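Glutaredoxin (Grx-1) (Archaeoglobus fulgidus, PDB 3IC4) probably transfers electrons as a small thiol-disulfide oxidoreductase of the glutaredoxin family, built on a thioredoxin-type fold. Local coordinates at residues 13-18 with 40-45; 23-28 with 66-71; 29-34 with 85-90. All coordinates share one frame; numbering follows the deposited sequence.

Contact 1. Residues 13-18 with 40-45; sequences EVLMYG and EVIWID
The indole of Trp43 turns an edge to Gly18: CE3 stands 3.6 Å from Gly18 C, which lies near the ring plane. Val41 CG2, from the same strand as the indole, sits over the centre of one ring face. Met16, present as selenomethionine, approaches obliquely, and its CE comes 3.6 Å from Trp43 CZ3. The chain of Met16 is extended as far as SE and then bends (chi3 140°), bringing CE to the six-membered ring. CE also lies 4.1 Å from Val41 CG2, so methyl, valine branch and indole form one apolar cluster. Gly18, with no side chain, lets the six-membered ring of Trp43 and Met16 CE close in on this part of the backbone. On the other face of the sheet, Tyr17 and Ile42 lie side by side, pointing the same way, with Tyr17 CE1 4.1 Å from Ile42 CD1; Leu15 CD1 packs on Ile42 CG1. Helix 49-63 covers Tyr17 there, while helix 23-35 covers Met16. Five nearly straight backbone bonds join the segments. Met16 is gripped from both ends, its N giving to Glu40 O at 2.8 Å and its O accepting from Ile42 N at 2.8 Å. Ile44 N reaches Gly18 O at 2.9 Å, carrying the pairing just past strand 40-43, and Asp45 beyond it bonds to Ser20 through OD2. Strands 15-18 and 40-43 run parallel, their directions differing by 18°, and helix 23-35 connects them: this is the N-terminal beta-alpha-beta unit of the thioredoxin fold.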
# COMPACT_ATOMS: atom_id res chain seq x y z
N GLU A 13 7.84 -7.28 -2.35
CA GLU A 13 7.20 -7.84 -3.56
C GLU A 13 5.81 -7.29 -3.67
O GLU A 13 5.41 -6.87 -4.76
CB GLU A 13 7.15 -9.36 -3.58
CG GLU A 13 8.54 -10.05 -3.81
CD GLU A 13 9.33 -9.64 -5.13
OE1 GLU A 13 8.71 -9.65 -6.25
OE2 GLU A 13 10.58 -9.36 -5.03
N VAL A 14 5.11 -7.23 -2.53
CA VAL A 14 3.78 -6.59 -2.47
C VAL A 14 3.73 -5.55 -1.32
O VAL A 14 4.12 -5.82 -0.19
CB VAL A 14 2.68 -7.65 -2.28
CG1 VAL A 14 1.34 -7.01 -2.16
CG2 VAL A 14 2.71 -8.60 -3.43
N LEU A 15 3.28 -4.35 -1.65
CA LEU A 15 3.19 -3.28 -0.66
C LEU A 15 1.80 -2.67 -0.66
O LEU A 15 1.30 -2.30 -1.72
CB LEU A 15 4.21 -2.17 -1.01
CG LEU A 15 4.25 -0.97 -0.06
CD1 LEU A 15 4.68 -1.36 1.34
CD2 LEU A 15 5.18 0.13 -0.58
N MSE A 16 1.24 -2.54 0.54
CA MSE A 16 0.01 -1.79 0.74
C MSE A 16 0.24 -0.47 1.47
O MSE A 16 0.93 -0.42 2.52
CB MSE A 16 -0.95 -2.65 1.55
CG MSE A 16 -2.27 -2.04 1.76
SE MSE A 16 -3.32 -3.10 2.97
CE MSE A 16 -4.16 -1.67 3.98
N TYR A 17 -0.40 0.58 0.95
CA TYR A 17 -0.50 1.87 1.63
C TYR A 17 -1.94 2.02 2.12
O TYR A 17 -2.88 1.80 1.37
CB TYR A 17 -0.23 2.99 0.66
CG TYR A 17 1.13 3.03 0.07
CD1 TYR A 17 2.15 3.78 0.67
CD2 TYR A 17 1.40 2.36 -1.13
CE1 TYR A 17 3.41 3.85 0.05
CE2 TYR A 17 2.65 2.44 -1.72
CZ TYR A 17 3.63 3.17 -1.12
OH TYR A 17 4.82 3.22 -1.75
N GLY A 18 -2.10 2.40 3.38
CA GLY A 18 -3.45 2.65 3.89
C GLY A 18 -3.48 3.43 5.19
O GLY A 18 -2.50 3.97 5.60
N GLU A 40 4.03 -6.13 2.75
CA GLU A 40 4.28 -5.13 3.73
C GLU A 40 3.16 -4.09 3.70
O GLU A 40 2.58 -3.84 2.64
CB GLU A 40 5.66 -4.51 3.49
CG GLU A 40 6.77 -5.57 3.45
CD GLU A 40 6.97 -6.30 4.78
OE1 GLU A 40 6.66 -5.74 5.84
OE2 GLU A 40 7.42 -7.46 4.78
N VAL A 41 2.93 -3.45 4.83
CA VAL A 41 1.90 -2.36 4.92
C VAL A 41 2.52 -1.11 5.54
O VAL A 41 3.29 -1.21 6.51
CB VAL A 41 0.60 -2.74 5.72
CG1 VAL A 41 0.85 -3.17 7.18
CG2 VAL A 41 -0.40 -1.54 5.73
N ILE A 42 2.22 0.03 4.94
CA ILE A 42 2.51 1.33 5.53
C ILE A 42 1.21 2.02 5.94
O ILE A 42 0.38 2.35 5.08
CB ILE A 42 3.31 2.22 4.58
CG1 ILE A 42 4.67 1.56 4.24
CG2 ILE A 42 3.50 3.61 5.17
CD1 ILE A 42 5.48 2.33 3.20
N TRP A 43 1.06 2.25 7.24
CA TRP A 43 -0.07 2.99 7.77
C TRP A 43 0.32 4.48 7.84
O TRP A 43 1.17 4.93 8.68
CB TRP A 43 -0.37 2.48 9.16
CG TRP A 43 -0.81 1.09 9.26
CD1 TRP A 43 -0.28 0.16 10.11
CD2 TRP A 43 -1.90 0.43 8.59
NE1 TRP A 43 -0.96 -1.02 10.01
CE2 TRP A 43 -1.96 -0.89 9.08
CE3 TRP A 43 -2.85 0.82 7.66
CZ2 TRP A 43 -2.95 -1.81 8.66
CZ3 TRP A 43 -3.82 -0.12 7.23
CH2 TRP A 43 -3.84 -1.39 7.70
N ILE A 44 -0.31 5.24 6.99
CA ILE A 44 0.06 6.63 6.79
C ILE A 44 -0.33 7.41 8.03
O ILE A 44 0.32 8.38 8.41
CB ILE A 44 -0.66 7.18 5.52
CG1 ILE A 44 -0.17 6.41 4.27
CG2 ILE A 44 -0.49 8.67 5.42
CD1 ILE A 44 -0.81 6.75 3.01
N ASP A 45 -1.39 6.96 8.71
CA ASP A 45 -1.78 7.59 9.95
C ASP A 45 -0.83 7.45 11.13
O ASP A 45 -0.97 8.18 12.14
CB ASP A 45 -3.18 7.13 10.31
CG ASP A 45 -3.29 5.64 10.51
OD1 ASP A 45 -2.94 4.84 9.63
OD2 ASP A 45 -3.86 5.27 11.61

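Contact 2. Residues 23-28 with 66-71; sequences PHCKRT and YSVPVV
Cys25 and Thr28, a turn apart on helix 23-35, both rest on the ring of Pro69. Cys25 SG lies 3.7 Å from Pro69 N and 3.8 Å from Pro69 CD, and Val68 CG2 touches the sulfur at 3.9 Å. His24 CB closes on Pro69 CD. Thr28 crosses the proline ring, its OG1 only 3.3 Å from Pro69 CG, while its CG2 slides past Val71 CG2 at 3.5 Å in the opposite direction. The hydroxyl is held by its own helix: OG1 gives its proton to His24 O at 2.8 Å, chi1 of -55° setting it beside the backbone N. Thr28 N reaches the same oxygen from the opposite face of the carbonyl plane. The peptide bond before Pro69 is cis, and Pro69 in turn is backbone-bonded to Gly80. Met16 of strand 15-18 packs on both Cys25 and Thr28. A cis-proline set against the start of a helix carrying Cys25 is consistent with the CxxC and cis-proline site of thioredoxin-like proteins. The tertiary amide nitrogen of Pro69 has no hydrogen to donate, so on this side the sulfur is met by van der Waals contact, and its hydrogen bond lies elsewhere in the structure.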
# COMPACT_ATOMS: atom_id res chain seq x y z
N PRO A 23 -11.98 1.30 6.89
CA PRO A 23 -12.51 -0.05 6.72
C PRO A 23 -12.20 -0.71 5.39
O PRO A 23 -12.08 -1.92 5.34
CB PRO A 23 -14.01 0.13 6.89
CG PRO A 23 -14.25 1.52 6.50
CD PRO A 23 -13.07 2.30 6.96
N HIS A 24 -11.99 0.09 4.35
CA HIS A 24 -11.54 -0.46 3.05
C HIS A 24 -10.15 -1.00 3.13
O HIS A 24 -9.85 -2.04 2.60
CB HIS A 24 -11.55 0.59 1.95
CG HIS A 24 -12.84 1.34 1.87
ND1 HIS A 24 -14.01 0.74 1.52
CD2 HIS A 24 -13.12 2.66 2.04
CE1 HIS A 24 -14.98 1.63 1.52
NE2 HIS A 24 -14.47 2.82 1.80
N CYS A 25 -9.32 -0.26 3.84
CA CYS A 25 -7.92 -0.67 4.12
C CYS A 25 -7.85 -1.90 4.98
O CYS A 25 -7.07 -2.80 4.70
CB CYS A 25 -7.13 0.43 4.79
SG CYS A 25 -6.94 1.86 3.72
N LYS A 26 -8.69 -1.96 6.02
CA LYS A 26 -8.81 -3.18 6.86
C LYS A 26 -9.16 -4.42 6.03
O LYS A 26 -8.58 -5.48 6.22
CB LYS A 26 -9.85 -3.02 7.97
CG LYS A 26 -9.48 -2.06 9.07
CD LYS A 26 -10.60 -1.90 10.10
CE LYS A 26 -10.34 -0.78 11.04
NZ LYS A 26 -11.33 -0.80 12.08
N ARG A 27 -10.15 -4.30 5.17
CA ARG A 27 -10.59 -5.39 4.30
C ARG A 27 -9.44 -5.87 3.37
O ARG A 27 -9.19 -7.04 3.18
CB ARG A 27 -11.82 -4.98 3.48
CG ARG A 27 -13.11 -5.01 4.23
CD ARG A 27 -14.31 -4.72 3.32
NE ARG A 27 -14.50 -3.30 3.18
CZ ARG A 27 -15.16 -2.53 4.04
NH1 ARG A 27 -15.29 -1.24 3.77
NH2 ARG A 27 -15.70 -2.96 5.17
N THR A 28 -8.75 -4.89 2.81
CA THR A 28 -7.63 -5.19 1.92
C THR A 28 -6.49 -5.91 2.68
O THR A 28 -5.94 -6.86 2.18
CB THR A 28 -7.08 -3.89 1.30
OG1 THR A 28 -8.16 -3.22 0.65
CG2 THR A 28 -5.95 -4.15 0.27
N TYR A 66 -5.17 10.81 -4.25
CA TYR A 66 -4.83 10.87 -2.84
C TYR A 66 -5.77 9.98 -2.03
O TYR A 66 -6.14 10.30 -0.87
CB TYR A 66 -4.86 12.29 -2.32
CG TYR A 66 -3.79 13.13 -2.92
CD1 TYR A 66 -2.48 13.02 -2.51
CD2 TYR A 66 -4.08 13.96 -3.96
CE1 TYR A 66 -1.50 13.76 -3.09
CE2 TYR A 66 -3.10 14.72 -4.55
CZ TYR A 66 -1.79 14.61 -4.11
OH TYR A 66 -0.85 15.37 -4.75
N SER A 67 -6.15 8.85 -2.61
CA SER A 67 -6.97 7.84 -1.91
C SER A 67 -6.20 6.58 -1.59
O SER A 67 -5.16 6.26 -2.16
CB SER A 67 -8.23 7.53 -2.69
OG SER A 67 -9.01 8.70 -2.84
N VAL A 68 -6.80 5.84 -0.65
CA VAL A 68 -6.27 4.54 -0.22
C VAL A 68 -7.48 3.60 -0.01
O VAL A 68 -8.60 4.10 0.07
CB VAL A 68 -5.42 4.64 1.11
CG1 VAL A 68 -4.10 5.42 0.86
CG2 VAL A 68 -6.21 5.35 2.16
N PRO A 69 -7.27 2.26 0.02
CA PRO A 69 -5.95 1.57 -0.08
C PRO A 69 -5.33 1.59 -1.45
O PRO A 69 -6.01 1.67 -2.45
CB PRO A 69 -6.29 0.11 0.30
CG PRO A 69 -7.74 -0.04 -0.20
CD PRO A 69 -8.36 1.27 0.20
N VAL A 70 -3.99 1.52 -1.50
CA VAL A 70 -3.27 1.23 -2.75
C VAL A 70 -2.38 0.03 -2.50
O VAL A 70 -1.66 -0.04 -1.49
CB VAL A 70 -2.44 2.43 -3.26
CG1 VAL A 70 -1.53 2.03 -4.50
CG2 VAL A 70 -3.39 3.56 -3.60
N VAL A 71 -2.48 -0.94 -3.37
CA VAL A 71 -1.61 -2.13 -3.31
C VAL A 71 -0.80 -2.14 -4.60
O VAL A 71 -1.33 -2.06 -5.69
CB VAL A 71 -2.38 -3.45 -3.12
CG1 VAL A 71 -1.40 -4.65 -3.06
CG2 VAL A 71 -3.21 -3.40 -1.83

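Contact 3. Residues 29-34 with 85-90; sequences LEFLKR and KLKELI
Phe31 slides past Leu86 in the opposite direction and lays one ring face over its CB. This CH-pi contact puts Leu86 CB 4.0 Å from the centroid of the Phe31 ring, 29° off the normal, and nearest to CE2 at 3.5 Å. The CB bond of Phe31 points to helix 83-91, and chi1 of 173° sets CG anti to the backbone N. Lys87 crosses it obliquely at the rim: CG lies near the ring plane, 3.6 Å from Phe31 CZ, so the aliphatic part of the lysine, not its amino group, lines that edge. Ile90 comes to the rim as well, its CG1 4.4 Å from Phe31 CE2, and the same CG1 meets Leu32 CD2 at 4.3 Å. The side chains meet through carbon atoms, with Phe31 burying the largest area of any residue here, between segments whose axes approach to 11.3 Å and cross at -43°. On the far side of helix 23-35, Lys33 NZ and Glu30 OE2 form a salt bridge. Leu86 reaches on to Val71 and Val78, and Ile90 to Val14, while Leu32 packs on Met16; the two helices thus lie together on one face of the sheet, helix 83-91 over strands 70-73 and 76-79, helix 23-35 over strand 15-18.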
# COMPACT_ATOMS: atom_id res chain seq x y z
N LEU A 29 -6.19 -5.46 3.89
CA LEU A 29 -5.20 -6.13 4.73
C LEU A 29 -5.58 -7.61 4.98
O LEU A 29 -4.75 -8.51 4.89
CB LEU A 29 -5.05 -5.37 6.06
CG LEU A 29 -4.06 -6.01 7.08
CD1 LEU A 29 -2.68 -5.64 6.69
CD2 LEU A 29 -4.33 -5.60 8.51
N GLU A 30 -6.84 -7.85 5.31
CA GLU A 30 -7.32 -9.20 5.54
C GLU A 30 -7.26 -10.03 4.26
O GLU A 30 -6.95 -11.21 4.31
CB GLU A 30 -8.71 -9.17 6.18
CG GLU A 30 -8.70 -8.49 7.60
CD GLU A 30 -7.85 -9.19 8.63
OE1 GLU A 30 -7.68 -10.46 8.58
OE2 GLU A 30 -7.33 -8.51 9.57
N PHE A 31 -7.54 -9.40 3.12
CA PHE A 31 -7.36 -10.10 1.85
C PHE A 31 -5.95 -10.60 1.67
O PHE A 31 -5.73 -11.74 1.27
CB PHE A 31 -7.76 -9.20 0.66
CG PHE A 31 -7.45 -9.81 -0.71
CD1 PHE A 31 -8.32 -10.68 -1.31
CD2 PHE A 31 -6.25 -9.56 -1.32
CE1 PHE A 31 -7.98 -11.31 -2.50
CE2 PHE A 31 -5.92 -10.17 -2.50
CZ PHE A 31 -6.76 -11.05 -3.07
N LEU A 32 -4.99 -9.70 1.88
CA LEU A 32 -3.57 -10.00 1.68
C LEU A 32 -3.14 -11.05 2.65
O LEU A 32 -2.38 -11.95 2.29
CB LEU A 32 -2.72 -8.73 1.81
CG LEU A 32 -2.91 -7.69 0.69
CD1 LEU A 32 -2.16 -6.46 1.06
CD2 LEU A 32 -2.56 -8.24 -0.67
N LYS A 33 -3.63 -10.99 3.88
CA LYS A 33 -3.26 -12.01 4.88
C LYS A 33 -3.69 -13.38 4.46
O LYS A 33 -2.96 -14.37 4.65
CB LYS A 33 -3.89 -11.71 6.24
CG LYS A 33 -3.20 -10.56 6.92
CD LYS A 33 -3.88 -9.85 8.11
CE LYS A 33 -4.29 -10.66 9.22
NZ LYS A 33 -4.81 -9.78 10.35
N ARG A 34 -4.93 -13.46 3.98
CA ARG A 34 -5.56 -14.71 3.57
C ARG A 34 -4.87 -15.26 2.30
O ARG A 34 -4.69 -16.48 2.14
CB ARG A 34 -7.06 -14.44 3.37
CG ARG A 34 -7.84 -15.61 2.92
CD ARG A 34 -9.29 -15.59 3.41
NE ARG A 34 -9.93 -16.90 3.10
CZ ARG A 34 -10.05 -18.00 3.89
NH1 ARG A 34 -9.60 -18.03 5.16
NH2 ARG A 34 -10.67 -19.09 3.41
N LYS A 85 -9.78 -7.52 -8.73
CA LYS A 85 -8.58 -6.80 -9.15
C LYS A 85 -7.38 -7.15 -8.28
O LYS A 85 -6.27 -7.31 -8.80
CB LYS A 85 -8.82 -5.29 -9.13
CG LYS A 85 -9.66 -4.79 -10.33
CD LYS A 85 -9.52 -3.26 -10.51
CE LYS A 85 -10.44 -2.49 -9.56
NZ LYS A 85 -10.74 -1.01 -9.99
N LEU A 86 -7.59 -7.32 -6.98
CA LEU A 86 -6.49 -7.72 -6.11
C LEU A 86 -6.00 -9.15 -6.43
O LEU A 86 -4.82 -9.37 -6.47
CB LEU A 86 -6.88 -7.57 -4.61
CG LEU A 86 -7.08 -6.14 -4.08
CD1 LEU A 86 -7.83 -6.04 -2.71
CD2 LEU A 86 -5.74 -5.47 -3.95
N LYS A 87 -6.91 -10.10 -6.66
CA LYS A 87 -6.52 -11.47 -7.04
C LYS A 87 -5.74 -11.43 -8.34
O LYS A 87 -4.67 -11.96 -8.40
CB LYS A 87 -7.75 -12.37 -7.19
CG LYS A 87 -8.43 -12.68 -5.87
CD LYS A 87 -9.82 -13.33 -6.09
CE LYS A 87 -10.60 -13.45 -4.74
NZ LYS A 87 -11.81 -14.32 -4.74
N GLU A 88 -6.22 -10.69 -9.34
CA GLU A 88 -5.47 -10.53 -10.58
C GLU A 88 -4.04 -9.93 -10.38
O GLU A 88 -3.05 -10.40 -10.97
CB GLU A 88 -6.29 -9.69 -11.56
CG GLU A 88 -5.58 -9.44 -12.85
CD GLU A 88 -4.92 -10.68 -13.43
OE1 GLU A 88 -5.66 -11.67 -13.63
OE2 GLU A 88 -3.67 -10.66 -13.68
N LEU A 89 -3.94 -8.88 -9.56
CA LEU A 89 -2.66 -8.26 -9.28
C LEU A 89 -1.70 -9.27 -8.67
O LEU A 89 -0.55 -9.37 -9.10
CB LEU A 89 -2.82 -7.07 -8.31
CG LEU A 89 -1.54 -6.29 -7.93
CD1 LEU A 89 -0.99 -5.53 -9.11
CD2 LEU A 89 -1.85 -5.35 -6.80
N ILE A 90 -2.15 -10.02 -7.66
CA ILE A 90 -1.27 -10.88 -6.85
C ILE A 90 -0.96 -12.16 -7.65
O ILE A 90 0.17 -12.66 -7.61
CB ILE A 90 -1.91 -11.18 -5.39
CG1 ILE A 90 -2.08 -9.90 -4.57
CG2 ILE A 90 -1.06 -12.16 -4.56
CD1 ILE A 90 -0.87 -9.12 -4.54

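How the contacts relate
From the N terminus the chain passes the first segments of all three contacts, 13-18, 23-28 and 29-34, before meeting their partners in the same order, so every pair of contacts crosses and none nests. Contact 1 closes the shortest loop, 21 residues holding helix 23-35. Contact 2 closes 37 residues, bringing segment 66-71 back to the start of that helix, and contact 3 closes 50, adding helix 83-91. Contacts 1 and 2 meet in the sheet, where Tyr17 N probably bonds to Val70 O. Met16 SE also packs against Leu29 N, and Thr28 CG2 against Leu86 CD1, so sheet, helix 23-35 and C-terminal helix share one core.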